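Long-range contacts in cyclase (Streptomyces sp. R1128, PDB 3TFZ), which probably guides the cyclisation and aromatisation of a polyketide chain in the R1128 biosynthetic pathway: residues A[8-13]-A[107-112]; A[49-54]-A[66-71]; A[77-82]-A[93-98]. All coordinates share one frame; numbering follows the deposited sequence.

Interaction 1: A[8-13]-A[107-112]; sequences EHTVTV and QLVLTH
Two hydrogen bonds grip the carbonyl oxygen of Leu108, both from strand 8-13. Val11 N donates to Leu108 O at 3.1 Å, in the carbonyl plane, as a rung of the ladder by which strand 5-13, outermost in the chain's sheet, pairs antiparallel with the last strand, 105-116. The second donor is a side chain: Thr10 OG1 lies 2.7 Å from Leu108 O, well above that plane. With OG1 anti to the backbone N (chi1 -167°), the hydroxyl turns across to the partner strand, and the methyl takes the crowded position. Having spent its proton on Leu108, OG1 accepts from Gln107 NE2 at 2.9 Å, nearly in the plane of the amide. A bend at chi2 (73°) folds Gln107 back so that it crosses Thr10 at about a right angle. Its amide also serves the dimer: OE1 meets Arg97 of the second subunit, and NE2 meets Glu8 of that subunit.

On the other face the end near Leu108 is apolar. Leu108 CB packs 3.8 Å from Val13 CG2 and 4.0 Å from Val11 CG1, and these branched residues suit a surface covered by helices 17-25 and 131-164. Farther along this face His9 and His112 share a water. It donates to Leu110 O at 2.9 Å and also bonds His9 ND1 and, at 2.6 Å, His112 ND1. His9 NE2 goes on to Glu143 of helix 131-164, whose carboxylate is likely to make protonation of His9 easier.

Threonine and glutamine suit the dimer face because each can donate and accept at once. The outcome is a two-sided ladder: a relay of hydroxyl and amide groups that continues into the second subunit, backed by a hydrophobic layer under the helices and a water-bridged histidine pair.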
loop_
_atom_site.group_PDB
_atom_site.type_symbol
_atom_site.label_atom_id
_atom_site.label_comp_id
_atom_site.label_asym_id
_atom_site.label_seq_id
_atom_site.Cartn_x
_atom_site.Cartn_y
_atom_site.Cartn_z
ATOM N N GLU A 8 6.046 -0.043 -2.887
ATOM C CA GLU A 8 4.877 -0.918 -2.865
ATOM C C GLU A 8 3.692 -0.117 -2.477
ATOM O O GLU A 8 3.736 0.607 -1.512
ATOM C CB GLU A 8 5.045 -2.114 -1.914
ATOM C CG GLU A 8 6.257 -2.821 -2.131
ATOM C CD GLU A 8 6.298 -4.169 -1.436
ATOM O OE1 GLU A 8 5.247 -4.632 -1.006
ATOM O OE2 GLU A 8 7.411 -4.729 -1.248
ATOM N N HIS A 9 2.612 -0.267 -3.202
ATOM C CA HIS A 9 1.398 0.518 -2.885
ATOM C C HIS A 9 0.244 -0.479 -2.872
ATOM O O HIS A 9 0.364 -1.500 -3.536
ATOM C CB HIS A 9 1.101 1.637 -3.880
ATOM C CG HIS A 9 2.117 2.743 -3.888
ATOM N ND1 HIS A 9 3.377 2.607 -4.453
ATOM C CD2 HIS A 9 2.054 4.015 -3.434
ATOM C CE1 HIS A 9 4.039 3.746 -4.353
ATOM N NE2 HIS A 9 3.256 4.615 -3.740
ATOM N N THR A 10 -0.852 -0.157 -2.176
ATOM C CA THR A 10 -1.961 -1.088 -2.099
ATOM C C THR A 10 -3.274 -0.342 -1.962
ATOM O O THR A 10 -3.275 0.819 -1.530
ATOM C CB THR A 10 -1.737 -2.195 -0.947
ATOM O OG1 THR A 10 -2.655 -3.247 -1.072
ATOM C CG2 THR A 10 -1.735 -1.624 0.529
ATOM N N VAL A 11 -4.355 -1.063 -2.285
ATOM C CA VAL A 11 -5.782 -0.657 -2.157
ATOM C C VAL A 11 -6.579 -1.962 -1.930
ATOM O O VAL A 11 -6.095 -3.062 -2.301
ATOM C CB VAL A 11 -6.065 0.080 -3.478
ATOM C CG1 VAL A 11 -6.606 -0.740 -4.738
ATOM C CG2 VAL A 11 -6.072 1.637 -3.382
ATOM N N THR A 12 -7.729 -1.852 -1.232
ATOM C CA THR A 12 -8.640 -2.926 -0.898
ATOM C C THR A 12 -9.726 -2.761 -1.904
ATOM O O THR A 12 -10.326 -1.694 -1.947
ATOM C CB THR A 12 -9.188 -2.751 0.548
ATOM O OG1 THR A 12 -8.137 -2.964 1.469
ATOM C CG2 THR A 12 -10.172 -3.820 0.890
ATOM N N VAL A 13 -9.998 -3.783 -2.726
ATOM C CA VAL A 13 -11.042 -3.718 -3.799
ATOM C C VAL A 13 -12.335 -4.411 -3.342
ATOM O O VAL A 13 -12.313 -5.567 -2.854
ATOM C CB VAL A 13 -10.546 -4.318 -5.100
ATOM C CG1 VAL A 13 -11.594 -4.116 -6.331
ATOM C CG2 VAL A 13 -9.167 -3.655 -5.490
ATOM N N GLN A 107 -7.331 -7.741 -1.541
ATOM C CA GLN A 107 -6.236 -6.790 -1.362
ATOM C C GLN A 107 -5.440 -6.721 -2.704
ATOM O O GLN A 107 -4.977 -7.748 -3.225
ATOM C CB GLN A 107 -5.315 -7.292 -0.246
ATOM C CG GLN A 107 -4.277 -6.268 0.312
ATOM C CD GLN A 107 -4.937 -5.239 1.156
ATOM O OE1 GLN A 107 -5.597 -5.529 2.153
ATOM N NE2 GLN A 107 -4.780 -3.994 0.761
ATOM N N LEU A 108 -5.249 -5.509 -3.214
ATOM C CA LEU A 108 -4.578 -5.300 -4.501
ATOM C C LEU A 108 -3.206 -4.572 -4.271
ATOM O O LEU A 108 -3.138 -3.491 -3.706
ATOM C CB LEU A 108 -5.491 -4.518 -5.527
ATOM C CG LEU A 108 -4.826 -4.339 -6.913
ATOM C CD1 LEU A 108 -4.547 -5.718 -7.664
ATOM C CD2 LEU A 108 -5.695 -3.497 -7.816
ATOM N N VAL A 109 -2.140 -5.203 -4.733
ATOM C CA VAL A 109 -0.816 -4.701 -4.630
ATOM C C VAL A 109 -0.081 -4.531 -5.991
ATOM O O VAL A 109 -0.128 -5.385 -6.873
ATOM C CB VAL A 109 0.037 -5.611 -3.690
ATOM C CG1 VAL A 109 1.492 -5.019 -3.491
ATOM C CG2 VAL A 109 -0.659 -5.734 -2.328
ATOM N N LEU A 110 0.650 -3.409 -6.072
ATOM C CA LEU A 110 1.469 -3.037 -7.221
ATOM C C LEU A 110 2.875 -2.608 -6.636
ATOM O O LEU A 110 2.920 -1.734 -5.796
ATOM C CB LEU A 110 0.817 -1.913 -8.021
ATOM C CG LEU A 110 1.637 -1.408 -9.205
ATOM C CD1 LEU A 110 1.992 -2.534 -10.150
ATOM C CD2 LEU A 110 0.860 -0.344 -9.962
ATOM N N THR A 111 3.955 -3.304 -7.100
ATOM C CA THR A 111 5.358 -3.022 -6.764
ATOM C C THR A 111 6.064 -2.456 -7.984
ATOM O O THR A 111 5.631 -2.606 -9.147
ATOM C CB THR A 111 6.200 -4.228 -6.180
ATOM O OG1 THR A 111 6.483 -5.114 -7.210
ATOM C CG2 THR A 111 5.480 -5.057 -5.087
ATOM N N HIS A 112 7.139 -1.715 -7.673
ATOM C CA HIS A 112 8.021 -1.147 -8.709
ATOM C C HIS A 112 9.427 -1.299 -8.293
ATOM O O HIS A 112 9.745 -0.860 -7.209
ATOM C CB HIS A 112 7.782 0.343 -8.929
ATOM C CG HIS A 112 6.488 0.634 -9.602
ATOM N ND1 HIS A 112 5.305 0.788 -8.909
ATOM C CD2 HIS A 112 6.188 0.876 -10.898
ATOM C CE1 HIS A 112 4.320 1.051 -9.748
ATOM N NE2 HIS A 112 4.835 1.152 -10.961
HETATM O O HOH W 1 4.199 0.737 -6.529
#

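Interaction 2: A[49-54]-A[66-71]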
loop_
_atom_site.group_PDB
_atom_site.type_symbol
_atom_site.label_atom_id
_atom_site.label_comp_id
_atom_site.label_asym_id
_atom_site.label_seq_id
_atom_site.Cartn_x
_atom_site.Cartn_y
_atom_site.Cartn_z
ATOM N N TYR A 49 1.928 -15.435 -20.984
ATOM C CA TYR A 49 2.753 -14.261 -21.207
ATOM C C TYR A 49 2.113 -13.360 -22.287
ATOM O O TYR A 49 1.433 -13.865 -23.186
ATOM C CB TYR A 49 4.227 -14.690 -21.562
ATOM C CG TYR A 49 4.400 -15.153 -23.029
ATOM C CD1 TYR A 49 4.109 -16.463 -23.409
ATOM C CD2 TYR A 49 4.849 -14.266 -24.018
ATOM C CE1 TYR A 49 4.288 -16.858 -24.699
ATOM C CE2 TYR A 49 5.020 -14.659 -25.295
ATOM C CZ TYR A 49 4.725 -15.944 -25.643
ATOM O OH TYR A 49 4.881 -16.341 -26.971
ATOM N N GLN A 50 2.315 -12.053 -22.170
ATOM C CA GLN A 50 1.977 -11.034 -23.145
ATOM C C GLN A 50 3.164 -10.044 -23.245
ATOM O O GLN A 50 3.695 -9.596 -22.226
ATOM C CB GLN A 50 0.810 -10.166 -22.644
ATOM C CG GLN A 50 -0.560 -10.801 -22.652
ATOM C CD GLN A 50 -1.502 -10.153 -21.707
ATOM O OE1 GLN A 50 -1.063 -9.315 -20.904
ATOM N NE2 GLN A 50 -2.824 -10.519 -21.773
ATOM N N VAL A 51 3.576 -9.709 -24.479
ATOM C CA VAL A 51 4.471 -8.592 -24.673
ATOM C C VAL A 51 3.647 -7.472 -25.297
ATOM O O VAL A 51 2.938 -7.632 -26.325
ATOM C CB VAL A 51 5.747 -8.939 -25.532
ATOM C CG1 VAL A 51 6.714 -7.732 -25.629
ATOM C CG2 VAL A 51 6.480 -10.132 -24.981
ATOM N N VAL A 52 3.828 -6.286 -24.749
ATOM C CA VAL A 52 2.811 -5.267 -24.973
ATOM C C VAL A 52 3.465 -3.902 -25.121
ATOM O O VAL A 52 4.261 -3.468 -24.300
ATOM C CB VAL A 52 1.623 -5.375 -23.853
ATOM C CG1 VAL A 52 1.737 -4.324 -22.873
ATOM C CG2 VAL A 52 0.312 -5.226 -24.427
ATOM N N ARG A 53 3.102 -3.232 -26.193
ATOM C CA ARG A 53 3.482 -1.851 -26.413
ATOM C C ARG A 53 2.430 -0.828 -25.865
ATOM O O ARG A 53 1.282 -0.966 -26.116
ATOM C CB ARG A 53 3.742 -1.673 -27.888
ATOM C CG ARG A 53 3.909 -0.285 -28.298
ATOM C CD ARG A 53 4.813 0.324 -27.362
ATOM N NE ARG A 53 5.665 1.344 -27.989
ATOM C CZ ARG A 53 6.424 1.126 -29.042
ATOM N NH1 ARG A 53 6.297 -0.049 -29.653
ATOM N NH2 ARG A 53 7.229 2.105 -29.513
ATOM N N LEU A 54 2.867 0.159 -25.072
ATOM C CA LEU A 54 1.956 1.067 -24.339
ATOM C C LEU A 54 2.290 2.516 -24.615
ATOM O O LEU A 54 3.406 2.914 -24.510
ATOM C CB LEU A 54 2.014 0.777 -22.830
ATOM C CG LEU A 54 1.431 -0.579 -22.351
ATOM C CD1 LEU A 54 2.135 -1.215 -21.173
ATOM C CD2 LEU A 54 -0.038 -0.413 -22.021
ATOM N N THR A 66 7.513 -0.701 -23.689
ATOM C CA THR A 66 7.210 -2.085 -23.997
ATOM C C THR A 66 7.437 -2.940 -22.745
ATOM O O THR A 66 8.509 -2.923 -22.248
ATOM C CB THR A 66 8.166 -2.563 -25.109
ATOM O OG1 THR A 66 7.689 -2.055 -26.336
ATOM C CG2 THR A 66 8.182 -4.067 -25.225
ATOM N N SER A 67 6.435 -3.694 -22.283
ATOM C CA SER A 67 6.697 -4.667 -21.229
ATOM C C SER A 67 6.351 -6.053 -21.541
ATOM O O SER A 67 5.371 -6.341 -22.290
ATOM C CB SER A 67 5.959 -4.351 -19.918
ATOM O OG SER A 67 4.680 -4.063 -20.307
ATOM N N ARG A 68 7.162 -6.927 -20.926
ATOM C CA ARG A 68 6.875 -8.355 -20.883
ATOM C C ARG A 68 6.126 -8.620 -19.604
ATOM O O ARG A 68 6.640 -8.350 -18.508
ATOM C CB ARG A 68 8.100 -9.205 -21.004
ATOM C CG ARG A 68 7.725 -10.722 -21.000
ATOM C CD ARG A 68 8.969 -11.669 -20.954
ATOM N NE ARG A 68 9.364 -11.878 -22.352
ATOM C CZ ARG A 68 8.876 -12.873 -23.106
ATOM N NH1 ARG A 68 8.046 -13.784 -22.544
ATOM N NH2 ARG A 68 9.244 -12.993 -24.393
ATOM N N ARG A 69 4.860 -9.047 -19.758
ATOM C CA ARG A 69 3.986 -9.488 -18.602
ATOM C C ARG A 69 3.920 -10.988 -18.516
ATOM O O ARG A 69 3.529 -11.638 -19.506
ATOM C CB ARG A 69 2.558 -8.939 -18.706
ATOM C CG ARG A 69 2.552 -7.345 -18.739
ATOM C CD ARG A 69 1.345 -6.782 -19.515
ATOM N NE ARG A 69 0.006 -7.485 -19.362
ATOM C CZ ARG A 69 -0.883 -7.245 -18.391
ATOM N NH1 ARG A 69 -0.621 -6.325 -17.451
ATOM N NH2 ARG A 69 -2.041 -7.917 -18.368
ATOM N N ASP A 70 4.327 -11.539 -17.372
ATOM C CA ASP A 70 4.252 -12.963 -17.152
ATOM C C ASP A 70 3.063 -13.157 -16.276
ATOM O O ASP A 70 3.084 -12.706 -15.154
ATOM C CB ASP A 70 5.534 -13.485 -16.508
ATOM C CG ASP A 70 6.766 -13.468 -17.538
ATOM O OD1 ASP A 70 6.590 -13.959 -18.717
ATOM O OD2 ASP A 70 7.902 -12.946 -17.209
ATOM N N LEU A 71 2.004 -13.782 -16.775
ATOM C CA LEU A 71 0.752 -13.840 -16.047
ATOM C C LEU A 71 0.595 -15.206 -15.342
ATOM O O LEU A 71 0.815 -16.234 -15.955
ATOM C CB LEU A 71 -0.455 -13.601 -17.000
ATOM C CG LEU A 71 -0.732 -12.178 -17.629
ATOM C CD1 LEU A 71 0.075 -11.969 -18.900
ATOM C CD2 LEU A 71 -2.226 -12.076 -17.933
#
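Arg69 leaves its strand with CG anti to the carbonyl carbon (chi1 -59°), and most of its atoms from CB outward meet the partner strand. CB rests 3.8 Å from Gln50 O, the acceptor for the backbone N-H of Arg69 itself. Farther out, CD lies between Gln50 OE1 (3.8 Å) and Val52 CG1 (4.2 Å). A bend at chi3 (38°) then turns the guanidinium to Gln50, which runs alongside with its amide nearly coplanar. NE donates to Gln50 OE1 at 2.6 Å, in the guanidinium plane and almost along the C=O axis, while NH2 adds a weak bond to the same oxygen. The tip reaches beyond the two strands: NH1 bonds the hydroxyl of Tyr30 and NH2 the carbonyl of Leu24. Gln50 NE2 in turn donates to the carbonyl of Ala25. Both carbonyls lie at the C-terminal end of helix 17-25, where the positive charge is probably favourable.

Glutamine suits its place because its oxygen receives the arginine while its nitrogen serves the helix. Leu71 CD1, 3.5 Å from Gln50 OE1, covers the amide with hydrocarbon. On the opposite face of the sheet Arg68 bends at chi3, so that Val51 CG2 packs over one face of its guanidinium. Arg68 NH1 also lies 3.6 Å from Tyr49 CD2, with ring and guanidinium planes about 20° apart.

Paired backbone bonds, Gln50 with Arg69 and Val52 with Ser67, mark an antiparallel beta hairpin whose polar groups hold the end of helix 17-25, in the helix-grip fold of the Bet v 1-like superfamily, where the sheet wraps the long helix 131-164.

Interaction 3: A[77-82]-A[93-98]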
loop_
_atom_site.group_PDB
_atom_site.type_symbol
_atom_site.label_atom_id
_atom_site.label_comp_id
_atom_site.label_asym_id
_atom_site.label_seq_id
_atom_site.Cartn_x
_atom_site.Cartn_y
_atom_site.Cartn_z
ATOM N N VAL A 77 -0.716 -13.218 -9.720
ATOM C CA VAL A 77 0.403 -12.359 -9.794
ATOM C C VAL A 77 0.702 -12.095 -11.318
ATOM O O VAL A 77 0.650 -13.040 -12.140
ATOM C CB VAL A 77 1.653 -13.082 -9.157
ATOM C CG1 VAL A 77 2.961 -12.392 -9.639
ATOM C CG2 VAL A 77 1.579 -13.050 -7.623
ATOM N N ILE A 78 0.948 -10.830 -11.686
ATOM C CA ILE A 78 1.489 -10.523 -12.991
ATOM C C ILE A 78 2.812 -9.876 -12.754
ATOM O O ILE A 78 2.827 -8.806 -12.160
ATOM C CB ILE A 78 0.582 -9.625 -13.844
ATOM C CG1 ILE A 78 -0.845 -10.243 -14.038
ATOM C CG2 ILE A 78 1.322 -9.281 -15.207
ATOM C CD1 ILE A 78 -1.861 -9.294 -14.649
ATOM N N ALA A 79 3.914 -10.573 -13.089
ATOM C CA ALA A 79 5.292 -10.025 -13.105
ATOM C C ALA A 79 5.479 -9.239 -14.438
ATOM O O ALA A 79 5.148 -9.722 -15.526
ATOM C CB ALA A 79 6.361 -11.169 -13.027
ATOM N N TYR A 80 5.947 -7.996 -14.336
ATOM C CA TYR A 80 6.214 -7.182 -15.526
ATOM C C TYR A 80 7.697 -6.797 -15.546
ATOM O O TYR A 80 8.287 -6.649 -14.507
ATOM C CB TYR A 80 5.202 -5.976 -15.683
ATOM C CG TYR A 80 5.429 -4.880 -14.676
ATOM C CD1 TYR A 80 6.329 -3.861 -14.947
ATOM C CD2 TYR A 80 4.718 -4.854 -13.416
ATOM C CE1 TYR A 80 6.592 -2.869 -13.998
ATOM C CE2 TYR A 80 4.993 -3.944 -12.515
ATOM C CZ TYR A 80 5.922 -2.935 -12.799
ATOM O OH TYR A 80 6.136 -1.979 -11.882
ATOM N N ARG A 81 8.304 -6.675 -16.742
ATOM C CA ARG A 81 9.671 -6.106 -16.926
ATOM C C ARG A 81 9.530 -5.291 -18.228
ATOM O O ARG A 81 8.985 -5.772 -19.216
ATOM C CB ARG A 81 10.758 -7.207 -17.039
ATOM C CG ARG A 81 12.264 -6.785 -17.038
ATOM C CD ARG A 81 13.367 -7.837 -17.525
ATOM N NE ARG A 81 14.773 -7.676 -16.973
ATOM C CZ ARG A 81 15.684 -6.655 -17.180
ATOM N NH1 ARG A 81 15.432 -5.562 -17.943
ATOM N NH2 ARG A 81 16.907 -6.704 -16.594
ATOM N N GLN A 82 9.952 -4.007 -18.204
ATOM C CA GLN A 82 9.921 -3.154 -19.386
ATOM C C GLN A 82 11.168 -3.452 -20.265
ATOM O O GLN A 82 12.239 -3.435 -19.726
ATOM C CB GLN A 82 9.858 -1.681 -18.943
ATOM C CG GLN A 82 8.528 -1.413 -18.364
ATOM C CD GLN A 82 8.265 0.072 -18.248
ATOM O OE1 GLN A 82 9.158 0.929 -18.504
ATOM N NE2 GLN A 82 7.040 0.399 -17.874
ATOM N N SER A 93 10.645 -2.789 -13.338
ATOM C CA SER A 93 10.025 -4.067 -13.163
ATOM C C SER A 93 9.231 -4.094 -11.860
ATOM O O SER A 93 9.207 -3.043 -11.092
ATOM C CB SER A 93 11.056 -5.195 -13.433
ATOM O OG SER A 93 11.781 -5.512 -12.280
ATOM N N GLY A 94 8.439 -5.167 -11.657
ATOM C CA GLY A 94 7.569 -5.267 -10.503
ATOM C C GLY A 94 6.543 -6.386 -10.635
ATOM O O GLY A 94 6.643 -7.275 -11.499
ATOM N N GLU A 95 5.522 -6.337 -9.770
ATOM C CA GLU A 95 4.433 -7.274 -9.757
ATOM C C GLU A 95 3.128 -6.609 -9.454
ATOM O O GLU A 95 3.097 -5.719 -8.639
ATOM C CB GLU A 95 4.696 -8.387 -8.660
ATOM C CG GLU A 95 5.734 -9.242 -9.084
ATOM C CD GLU A 95 5.986 -10.459 -8.154
ATOM O OE1 GLU A 95 5.386 -10.563 -7.018
ATOM O OE2 GLU A 95 6.844 -11.298 -8.557
ATOM N N TRP A 96 2.044 -7.120 -10.045
ATOM C CA TRP A 96 0.692 -6.979 -9.469
ATOM C C TRP A 96 0.439 -8.234 -8.672
ATOM O O TRP A 96 0.742 -9.283 -9.181
ATOM C CB TRP A 96 -0.383 -6.997 -10.550
ATOM C CG TRP A 96 -0.416 -5.817 -11.420
ATOM C CD1 TRP A 96 0.144 -5.727 -12.639
ATOM C CD2 TRP A 96 -1.106 -4.522 -11.193
ATOM N NE1 TRP A 96 -0.101 -4.487 -13.179
ATOM C CE2 TRP A 96 -0.921 -3.756 -12.358
ATOM C CE3 TRP A 96 -1.905 -3.995 -10.152
ATOM C CZ2 TRP A 96 -1.475 -2.438 -12.535
ATOM C CZ3 TRP A 96 -2.496 -2.651 -10.325
ATOM C CH2 TRP A 96 -2.257 -1.916 -11.508
ATOM N N ARG A 97 -0.154 -8.104 -7.467
ATOM C CA ARG A 97 -0.536 -9.198 -6.623
ATOM C C ARG A 97 -1.942 -8.894 -6.037
ATOM O O ARG A 97 -2.119 -7.902 -5.381
ATOM C CB ARG A 97 0.430 -9.328 -5.457
ATOM C CG ARG A 97 1.979 -9.391 -5.830
ATOM C CD ARG A 97 2.821 -8.979 -4.591
ATOM N NE ARG A 97 4.250 -9.097 -4.873
ATOM C CZ ARG A 97 5.237 -8.801 -4.041
ATOM N NH1 ARG A 97 4.980 -8.371 -2.822
ATOM N NH2 ARG A 97 6.500 -8.968 -4.420
ATOM N N ALA A 98 -2.896 -9.832 -6.199
ATOM C CA ALA A 98 -4.252 -9.771 -5.745
ATOM C C ALA A 98 -4.422 -10.837 -4.665
ATOM O O ALA A 98 -4.277 -11.955 -4.972
ATOM C CB ALA A 98 -5.179 -10.099 -6.904
#
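The phenol ring of Tyr80 lies over the backbone of Gly94, whose N sits 3.5 Å above one face, offset toward the rim. The indole of Trp96 is met obliquely by Ile78, CB to CD1 at 4.1 Å, and packs beyond against helices 17-25 and 131-164. At the edge of the Arg97 guanidinium stands the Glu95 carboxylate, a salt bridge of 2.8 Å between Arg97 NE and Glu95 OE1.

Tyr80 reaches its strand neighbour by placing CG in the crowded position between backbone N and carbonyl carbon (chi1 72°). Glycine suits the opposite site, where a beta carbon would clash with the phenol hydroxyl. The ring reaches across strand 89-100, and its hydroxyl bonds Thr111 O on strand 105-116 beyond. An alanine in place of Tyr80, without ring or hydroxyl, would probably leave the Gly94 backbone less well covered and strands 77-82 and 105-116 less firmly tied.

On the other face Val77 CG1 lies 3.9 Å from the carboxylate carbon Glu95 CD, and CG2 beside the aliphatic stem of Arg97. Arg97 NH1 continues to Gln107 and Thr12 of the second subunit.

In this antiparallel hairpin, whose hydrogen-bonded pairs are Ile78 with Trp96 and Tyr80 with Gly94, an aromatic ring thus shields a glycine backbone on one face; on the other, a salt bridge probably steadies the arginine in its bonds to the second subunit.

Overall arrangement
From the N terminus, strand 5-13 opens interaction 1, which closes only when 107-112 pairs with it, so that most of the sheet lies in its loop. Within that loop two hairpins follow in series: interaction 2 closes first, then interaction 3, and none crosses another. In the sheet the hairpins are neighbours, joined by backbone bonds from Arg68 to Arg81 and from Asp70 to Ala79. Interaction 3 meets interaction 1 through strands 89-100 and 105-116, where Val109 N bonds Arg97 O. Interactions 1 and 2, with centres about 19 Å apart, do not touch. The three ladders thus span six of the seven strands that curve around helix 131-164.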